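Long-range contact in phiAB6 tailspike (Unidentified phage, PDB 5JS4), which probably binds and fragments the exopolysaccharide of Acinetobacter baumannii as the trimeric beta-helical tailspike of the phage: residues 433-438 and 453-458. Residues are numbered along the deposited sequence; the frame is centred on the assembly and turned at random.
Sequences DVHGCD and ARTVAH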
loop_
_atom_site.group_PDB
_atom_site.type_symbol
_atom_site.label_atom_id
_atom_site.label_comp_id
_atom_site.label_asym_id
_atom_site.label_seq_id
_atom_site.Cartn_x
_atom_site.Cartn_y
_atom_site.Cartn_z
ATOM N N ASP A 433 -17.750 12.978 -9.778
ATOM C CA ASP A 433 -16.849 12.942 -8.617
ATOM C C ASP A 433 -16.633 11.542 -8.056
ATOM O O ASP A 433 -17.560 10.736 -7.993
ATOM C CB ASP A 433 -17.391 13.845 -7.507
ATOM C CG ASP A 433 -17.588 15.281 -7.958
ATOM O OD1 ASP A 433 -17.139 15.643 -9.068
ATOM O OD2 ASP A 433 -18.193 16.055 -7.190
ATOM N N VAL A 434 -15.400 11.279 -7.627
ATOM C CA VAL A 434 -15.000 9.982 -7.089
ATOM C C VAL A 434 -14.296 10.180 -5.746
ATOM O O VAL A 434 -13.333 10.944 -5.657
ATOM C CB VAL A 434 -14.049 9.264 -8.066
ATOM C CG1 VAL A 434 -13.706 7.876 -7.562
ATOM C CG2 VAL A 434 -14.675 9.171 -9.445
ATOM N N HIS A 435 -14.785 9.486 -4.715
ATOM C CA HIS A 435 -14.270 9.589 -3.348
ATOM C C HIS A 435 -13.932 8.206 -2.805
ATOM O O HIS A 435 -14.705 7.274 -2.984
ATOM C CB HIS A 435 -15.331 10.185 -2.415
ATOM C CG HIS A 435 -15.527 11.663 -2.552
ATOM N ND1 HIS A 435 -15.823 12.276 -3.747
ATOM C CD2 HIS A 435 -15.515 12.644 -1.621
ATOM C CE1 HIS A 435 -15.963 13.575 -3.551
ATOM N NE2 HIS A 435 -15.784 13.825 -2.268
ATOM N N GLY A 436 -12.802 8.069 -2.118
ATOM C CA GLY A 436 -12.532 6.849 -1.351
ATOM C C GLY A 436 -12.399 5.576 -2.167
ATOM O O GLY A 436 -12.650 4.483 -1.656
ATOM N N CYS A 437 -12.001 5.713 -3.428
ATOM C CA CYS A 437 -11.832 4.573 -4.319
ATOM C C CYS A 437 -10.363 4.171 -4.367
ATOM O O CYS A 437 -9.485 4.971 -4.046
ATOM C CB CYS A 437 -12.349 4.912 -5.718
ATOM S SG CYS A 437 -14.146 5.122 -5.802
ATOM N N ASP A 438 -10.112 2.930 -4.773
ATOM C CA ASP A 438 -8.772 2.359 -4.787
ATOM C C ASP A 438 -8.448 1.828 -6.177
ATOM O O ASP A 438 -9.262 1.134 -6.783
ATOM C CB ASP A 438 -8.683 1.223 -3.768
ATOM C CG ASP A 438 -7.257 0.841 -3.437
ATOM O OD1 ASP A 438 -6.468 1.744 -3.099
ATOM O OD2 ASP A 438 -6.933 -0.367 -3.497
ATOM N N ALA A 453 -11.558 12.205 -14.435
ATOM C CA ALA A 453 -12.651 12.498 -13.514
ATOM C C ALA A 453 -12.744 14.000 -13.276
ATOM O O ALA A 453 -11.777 14.726 -13.499
ATOM C CB ALA A 453 -12.443 11.766 -12.197
ATOM N N ARG A 454 -13.909 14.460 -12.827
ATOM C CA ARG A 454 -14.077 15.855 -12.423
ATOM C C ARG A 454 -13.413 16.125 -11.077
ATOM O O ARG A 454 -12.737 17.141 -10.902
ATOM C CB ARG A 454 -15.558 16.222 -12.345
ATOM C CG ARG A 454 -15.805 17.707 -12.140
ATOM C CD ARG A 454 -17.284 18.036 -12.240
ATOM N NE ARG A 454 -18.041 17.487 -11.120
ATOM C CZ ARG A 454 -19.364 17.566 -10.989
ATOM N NH1 ARG A 454 -20.102 18.173 -11.916
ATOM N NH2 ARG A 454 -19.955 17.036 -9.926
ATOM N N THR A 455 -13.632 15.212 -10.132
ATOM C CA THR A 455 -13.096 15.312 -8.780
ATOM C C THR A 455 -12.561 13.953 -8.370
ATOM O O THR A 455 -13.214 12.932 -8.594
ATOM C CB THR A 455 -14.189 15.718 -7.772
ATOM O OG1 THR A 455 -14.707 17.007 -8.121
ATOM C CG2 THR A 455 -13.661 15.755 -6.335
ATOM N N VAL A 456 -11.372 13.957 -7.776
ATOM C CA VAL A 456 -10.771 12.762 -7.199
ATOM C C VAL A 456 -10.353 13.119 -5.777
ATOM O O VAL A 456 -9.396 13.870 -5.570
ATOM C CB VAL A 456 -9.569 12.280 -8.032
ATOM C CG1 VAL A 456 -8.876 11.102 -7.360
ATOM C CG2 VAL A 456 -10.022 11.890 -9.429
ATOM N N ALA A 457 -11.094 12.586 -4.809
ATOM C CA ALA A 457 -10.939 12.945 -3.407
ATOM C C ALA A 457 -10.691 11.707 -2.558
ATOM O O ALA A 457 -11.435 10.737 -2.639
ATOM C CB ALA A 457 -12.184 13.668 -2.915
ATOM N N HIS A 458 -9.636 11.745 -1.751
ATOM C CA HIS A 458 -9.353 10.671 -0.795
ATOM C C HIS A 458 -9.337 9.286 -1.434
ATOM O O HIS A 458 -9.865 8.323 -0.875
ATOM C CB HIS A 458 -10.349 10.724 0.363
ATOM C CG HIS A 458 -10.353 12.032 1.083
ATOM N ND1 HIS A 458 -9.302 12.457 1.866
ATOM C CD2 HIS A 458 -11.277 13.020 1.127
ATOM C CE1 HIS A 458 -9.583 13.646 2.368
ATOM N NE2 HIS A 458 -10.774 14.011 1.932
HETATM O O HOH W 1 -17.269 18.683 -7.792
#
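Two successive coils of a right-handed parallel beta-helix meet here, strand 433-435 lying beside strand 455-457 in parallel register. Val434 N gives its hydrogen to Thr455 O and Val434 O receives that of Ala457 N, both at 2.9 Å; Gly436 N then bonds Ala457 O. In this register Asp433 faces Thr455, Val434 faces Val456 and His435 faces Ala457, so each position stands beside its equivalent in the next coil. Val434 and Val456 turn to one face of the sheet and, being branched and apolar, suit a buried strand position; Val434 CG2 also reaches Ala453 CB at 4.4 Å. On the other face, the methyl of Ala457 sits over the centre of one face of the His435 ring, 3.6 Å from CB to the centroid, a CH-pi contact; alanine, with only a methyl to offer, lets the imidazole come down face-on. Tyr487 of the next coil touches both His435 and Ala457, and Trp465 of a neighbouring subunit packs on His435. At the start of the strands Asp433 holds a salt bridge: Arg454 NE donates to Asp433 OD1 at 2.9 Å. OD1 lies close to the guanidinium plane, whereas NE comes to its syn side from 25° out of the carboxylate plane, the two planes being 59° apart. The arginine chain runs straight through its first two torsions and bends at chi3 (69°), which brings NE and NH2 round to the acid; the NH2 bonds are weak. One water joins Thr455 OG1 to Asp433 OD2. At the far end Gly436, with positive phi, turns the corner, its CA within 3.1 Å of His458 O, a carbonyl that also accepts a hydrogen bond from Lys463 NZ of a neighbouring subunit. Such in-register stacking, coil upon coil, is the hallmark of the pectate lyase-like beta-helix, here built into a tailspike trimer.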